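Local coordinates for protein polyisoprenyl-teichoic acid--peptidoglycan teichoic acid transferase TagV (Bacillus subtilis, PDB 6UF3) that belongs to the LytR-CpsA-Psr family of bacterial cell-envelope proteins, built round a mixed beta-sheet flanked by helices, at residues 92-96 with 97-101; 142-145 with 146-150. One frame throughout, in Å; residues are numbered along the deposited sequence.

Interaction 1: residues 92-96 with 97-101; sequences VTVDF and DGFKD
D95 caps the helix that starts right after it, a worked example of an aspartate N-cap at a strand-to-helix junction: strand 90-94 of the central mixed sheet ends at V94, and helix 96-105 begins one residue after D95. The capping bond runs from G98 N to D95 OD1, 2.9 Å long and nearly straight at the hydrogen (162°), with the oxygen met almost along its C-O axis. A chi1 of 72° tucks the carboxylate of D95 between its own backbone N and carbonyl carbon, which brings OD1 back over the first turn. The N-H groups of that turn probably help to stabilise the negative charge. The other oxygen, OD2, is weakly bonded to a water, which in turn accepts from D97 N at 3.2 Å.

Backbone bonds take over from the cap. F99 N donates to D95 O at 2.9 Å, and K100 N reaches F96 O at 3.0 Å along a straighter path (172°). The chain of K100 lies beside this last carbonyl, bends at chi3, and carries NZ out to a salt bridge with D122.

Apolar packing joins the end of the strand to the helix. The side chains of V94 and F99 meet at a slant, V94 CG2 lying 3.9 Å from F99 CB. F99, with CG anti to the backbone N, carries its ring on to A143 and L144 of helix 140-148. V94 CG2 presses on the backbone as well, 3.1 Å from F99 N and 3.3 Å from G98 C.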
loop_
_atom_site.group_PDB
_atom_site.type_symbol
_atom_site.label_atom_id
_atom_site.label_comp_id
_atom_site.label_asym_id
_atom_site.label_seq_id
_atom_site.Cartn_x
_atom_site.Cartn_y
_atom_site.Cartn_z
ATOM N N VAL A 92 3.581 -6.710 -3.582
ATOM C CA VAL A 92 3.492 -5.963 -4.830
ATOM C C VAL A 92 4.343 -4.716 -4.643
ATOM O O VAL A 92 4.091 -3.939 -3.718
ATOM C CB VAL A 92 2.046 -5.564 -5.164
ATOM C CG1 VAL A 92 2.018 -4.659 -6.397
ATOM C CG2 VAL A 92 1.182 -6.800 -5.368
ATOM N N THR A 93 5.345 -4.521 -5.492
ATOM C CA THR A 93 6.157 -3.310 -5.457
ATOM C C THR A 93 5.935 -2.540 -6.749
ATOM O O THR A 93 5.893 -3.135 -7.831
ATOM C CB THR A 93 7.656 -3.615 -5.302
ATOM O OG1 THR A 93 7.871 -4.500 -4.197
ATOM C CG2 THR A 93 8.444 -2.327 -5.056
ATOM N N VAL A 94 5.801 -1.221 -6.643
ATOM C CA VAL A 94 5.676 -0.394 -7.837
ATOM C C VAL A 94 6.483 0.887 -7.653
ATOM O O VAL A 94 6.462 1.495 -6.576
ATOM C CB VAL A 94 4.190 -0.124 -8.159
ATOM C CG1 VAL A 94 3.550 0.914 -7.219
ATOM C CG2 VAL A 94 4.033 0.238 -9.590
ATOM N N ASP A 95 7.253 1.265 -8.688
ATOM C CA ASP A 95 7.929 2.554 -8.688
ATOM C C ASP A 95 7.037 3.538 -9.452
ATOM O O ASP A 95 5.888 3.217 -9.792
ATOM C CB ASP A 95 9.382 2.441 -9.202
ATOM C CG ASP A 95 9.489 2.202 -10.698
ATOM O OD1 ASP A 95 8.467 1.878 -11.340
ATOM O OD2 ASP A 95 10.624 2.337 -11.210
ATOM N N PHE A 96 7.520 4.770 -9.644
ATOM C CA PHE A 96 6.674 5.810 -10.230
ATOM C C PHE A 96 6.247 5.439 -11.644
ATOM O O PHE A 96 5.073 5.581 -12.010
ATOM C CB PHE A 96 7.397 7.156 -10.253
ATOM C CG PHE A 96 7.546 7.808 -8.904
ATOM C CD1 PHE A 96 7.004 7.232 -7.769
ATOM C CD2 PHE A 96 8.245 9.002 -8.781
ATOM C CE1 PHE A 96 7.149 7.833 -6.534
ATOM C CE2 PHE A 96 8.395 9.611 -7.545
ATOM C CZ PHE A 96 7.844 9.023 -6.422
ATOM N N ASP A 97 7.201 4.986 -12.464
ATOM C CA ASP A 97 6.876 4.642 -13.848
ATOM C C ASP A 97 5.920 3.461 -13.904
ATOM O O ASP A 97 4.947 3.465 -14.672
ATOM C CB ASP A 97 8.158 4.333 -14.629
ATOM C CG ASP A 97 7.893 4.087 -16.102
ATOM O OD1 ASP A 97 7.859 2.904 -16.512
ATOM O OD2 ASP A 97 7.702 5.082 -16.841
ATOM N N GLY A 98 6.190 2.429 -13.101
ATOM C CA GLY A 98 5.304 1.280 -13.075
ATOM C C GLY A 98 3.910 1.648 -12.614
ATOM O O GLY A 98 2.915 1.130 -13.130
ATOM N N PHE A 99 3.820 2.555 -11.645
ATOM C CA PHE A 99 2.518 2.956 -11.127
ATOM C C PHE A 99 1.709 3.663 -12.200
ATOM O O PHE A 99 0.507 3.381 -12.384
ATOM C CB PHE A 99 2.697 3.862 -9.906
ATOM C CG PHE A 99 1.407 4.477 -9.420
ATOM C CD1 PHE A 99 0.526 3.746 -8.638
ATOM C CD2 PHE A 99 1.078 5.781 -9.758
ATOM C CE1 PHE A 99 -0.661 4.301 -8.206
ATOM C CE2 PHE A 99 -0.108 6.345 -9.321
ATOM C CZ PHE A 99 -0.976 5.606 -8.544
ATOM N N LYS A 100 2.343 4.620 -12.891
ATOM C CA LYS A 100 1.658 5.289 -13.990
ATOM C C LYS A 100 1.195 4.280 -15.031
ATOM O O LYS A 100 0.076 4.391 -15.546
ATOM C CB LYS A 100 2.567 6.337 -14.636
ATOM C CG LYS A 100 2.792 7.571 -13.785
ATOM C CD LYS A 100 3.487 8.665 -14.568
ATOM C CE LYS A 100 4.762 8.153 -15.211
ATOM N NZ LYS A 100 5.511 9.248 -15.888
ATOM N N ASP A 101 2.047 3.296 -15.355
ATOM C CA ASP A 101 1.663 2.276 -16.332
ATOM C C ASP A 101 0.432 1.502 -15.873
ATOM O O ASP A 101 -0.492 1.270 -16.664
ATOM C CB ASP A 101 2.825 1.312 -16.596
ATOM C CG ASP A 101 2.533 0.349 -17.743
ATOM O OD1 ASP A 101 2.245 0.835 -18.855
ATOM O OD2 ASP A 101 2.588 -0.884 -17.536
HETATM O O HOH W 1 10.357 4.959 -12.230
#

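Interaction 2: residues 142-145 with 146-150; sequences EALA and YARMR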
loop_
_atom_site.group_PDB
_atom_site.type_symbol
_atom_site.label_atom_id
_atom_site.label_comp_id
_atom_site.label_asym_id
_atom_site.label_seq_id
_atom_site.Cartn_x
_atom_site.Cartn_y
_atom_site.Cartn_z
ATOM N N GLU A 142 -1.569 12.019 -13.689
ATOM C CA GLU A 142 -2.377 12.727 -12.704
ATOM C C GLU A 142 -2.492 11.937 -11.407
ATOM O O GLU A 142 -2.448 12.519 -10.315
ATOM C CB GLU A 142 -3.762 13.019 -13.293
ATOM C CG GLU A 142 -3.715 13.964 -14.491
ATOM C CD GLU A 142 -5.008 13.988 -15.281
ATOM O OE1 GLU A 142 -5.228 14.976 -16.006
ATOM O OE2 GLU A 142 -5.798 13.025 -15.176
ATOM N N ALA A 143 -2.642 10.615 -11.501
ATOM C CA ALA A 143 -2.789 9.805 -10.296
ATOM C C ALA A 143 -1.503 9.798 -9.481
ATOM O O ALA A 143 -1.547 9.814 -8.243
ATOM C CB ALA A 143 -3.207 8.380 -10.665
ATOM N N LEU A 144 -0.351 9.802 -10.162
ATOM C CA LEU A 144 0.931 9.908 -9.464
ATOM C C LEU A 144 1.049 11.242 -8.744
ATOM O O LEU A 144 1.437 11.291 -7.567
ATOM C CB LEU A 144 2.087 9.731 -10.450
ATOM C CG LEU A 144 3.480 9.796 -9.809
ATOM C CD1 LEU A 144 3.622 8.651 -8.823
ATOM C CD2 LEU A 144 4.596 9.763 -10.849
ATOM N N ALA A 145 0.731 12.342 -9.439
ATOM C CA ALA A 145 0.797 13.650 -8.792
ATOM C C ALA A 145 -0.157 13.724 -7.605
ATOM O O ALA A 145 0.164 14.328 -6.574
ATOM C CB ALA A 145 0.494 14.764 -9.796
ATOM N N TYR A 146 -1.340 13.119 -7.743
ATOM C CA TYR A 146 -2.295 13.044 -6.643
ATOM C C TYR A 146 -1.700 12.311 -5.446
ATOM O O TYR A 146 -1.845 12.755 -4.300
ATOM C CB TYR A 146 -3.566 12.343 -7.136
ATOM C CG TYR A 146 -4.741 12.383 -6.187
ATOM C CD1 TYR A 146 -5.470 13.548 -6.008
ATOM C CD2 TYR A 146 -5.128 11.245 -5.480
ATOM C CE1 TYR A 146 -6.557 13.585 -5.154
ATOM C CE2 TYR A 146 -6.213 11.272 -4.616
ATOM C CZ TYR A 146 -6.922 12.446 -4.461
ATOM O OH TYR A 146 -7.999 12.500 -3.612
ATOM N N ALA A 147 -1.018 11.188 -5.700
ATOM C CA ALA A 147 -0.438 10.396 -4.618
ATOM C C ALA A 147 0.730 11.105 -3.958
ATOM O O ALA A 147 0.978 10.898 -2.766
ATOM C CB ALA A 147 0.026 9.037 -5.141
ATOM N N ARG A 148 1.449 11.945 -4.706
ATOM C CA ARG A 148 2.685 12.542 -4.208
ATOM C C ARG A 148 2.483 13.873 -3.495
ATOM O O ARG A 148 3.386 14.302 -2.763
ATOM C CB ARG A 148 3.676 12.747 -5.357
ATOM C CG ARG A 148 4.256 11.463 -5.917
ATOM C CD ARG A 148 5.129 11.738 -7.133
ATOM N NE ARG A 148 6.406 12.359 -6.776
ATOM C CZ ARG A 148 7.180 13.010 -7.637
ATOM N NH1 ARG A 148 6.806 13.134 -8.907
ATOM N NH2 ARG A 148 8.323 13.544 -7.228
ATOM N N MET A 149 1.341 14.533 -3.685
ATOM C CA MET A 149 1.158 15.876 -3.148
ATOM C C MET A 149 1.351 15.895 -1.636
ATOM O O MET A 149 0.893 14.995 -0.926
ATOM C CB MET A 149 -0.229 16.409 -3.501
ATOM C CG MET A 149 -0.445 17.862 -3.105
ATOM S SD MET A 149 -1.132 18.055 -1.448
ATOM C CE MET A 149 -2.849 17.638 -1.757
ATOM N N ARG A 150 2.037 16.932 -1.153
ATOM C CA ARG A 150 2.328 17.102 0.268
ATOM C C ARG A 150 2.159 18.570 0.627
ATOM O O ARG A 150 2.811 19.434 0.031
ATOM C CB ARG A 150 3.746 16.629 0.607
#
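From E142 to A147 the backbone runs as a regular alpha-helix, Y146 N donating to E142 O and A147 N to A143 O, each at 2.9 Å, before the last turn of helix 140-148 starts to open. There R148 N still reaches L144 O at 2.9 Å, but with an angle of only 134° at the hydrogen. A145 O ends the series with two weak bonds, from R148 N at 3.3 Å and from M149 N at 3.1 Å. M149 is the first residue to leave helical angles, its psi swinging to 138°, and the chain goes on in an extended form.

The side-chain contact is an i to i+4 pairing of L144 with R148. These two chains pass each other at a slant: R148 CD lies 3.7 Å from L144 CG and 3.8 Å from L144 CD1, so methylene packs on the branch point and one methyl of the leucine. R148 CG also rests 3.3 Å from L144 O. The arginine leaves the helix with CG opposite its carbonyl carbon (chi1 -70°), runs extended through chi2 and then bends at chi3, which turns the guanidinium away from the straight line of the chain. Y146 and M149 pack on F117 of strand 117-119, and Y146 OH is hydrogen-bonded to Q166 of helix 158-177.

Charged side chains of helix 158-177 take up carbonyls near the end of the helix: R160 bonds to R148 O, and R163 to both Y146 O and M149 O. With the intrahelical bonds weakening, this positive charge probably complements the partial negative charge of the helix C-terminus, while the aliphatic part of R148 serves as hydrophobic surface for L144.

In the fold
Interactions 1 and 2 come in series along the chain, yet their helices, 96-105 and 140-148, pack against each other, with the centres of the two contacts about 13 Å apart. Two phenylalanines of interaction 1 make the join. F96 reaches both partners of the leucine-arginine pair: its CE2 lies 3.5 Å from R148 NE, and its CD1 is 3.8 Å from L144 CD1. F99 meets the backbone at A143 and L144, its CE2 being 3.6 Å from L144 N. D122 adds a further tie, bridging to K100 of interaction 1 while touching L144 and R148 of interaction 2. Helix 140-148 is thereby packed onto the helix that follows the sheet strand 90-94.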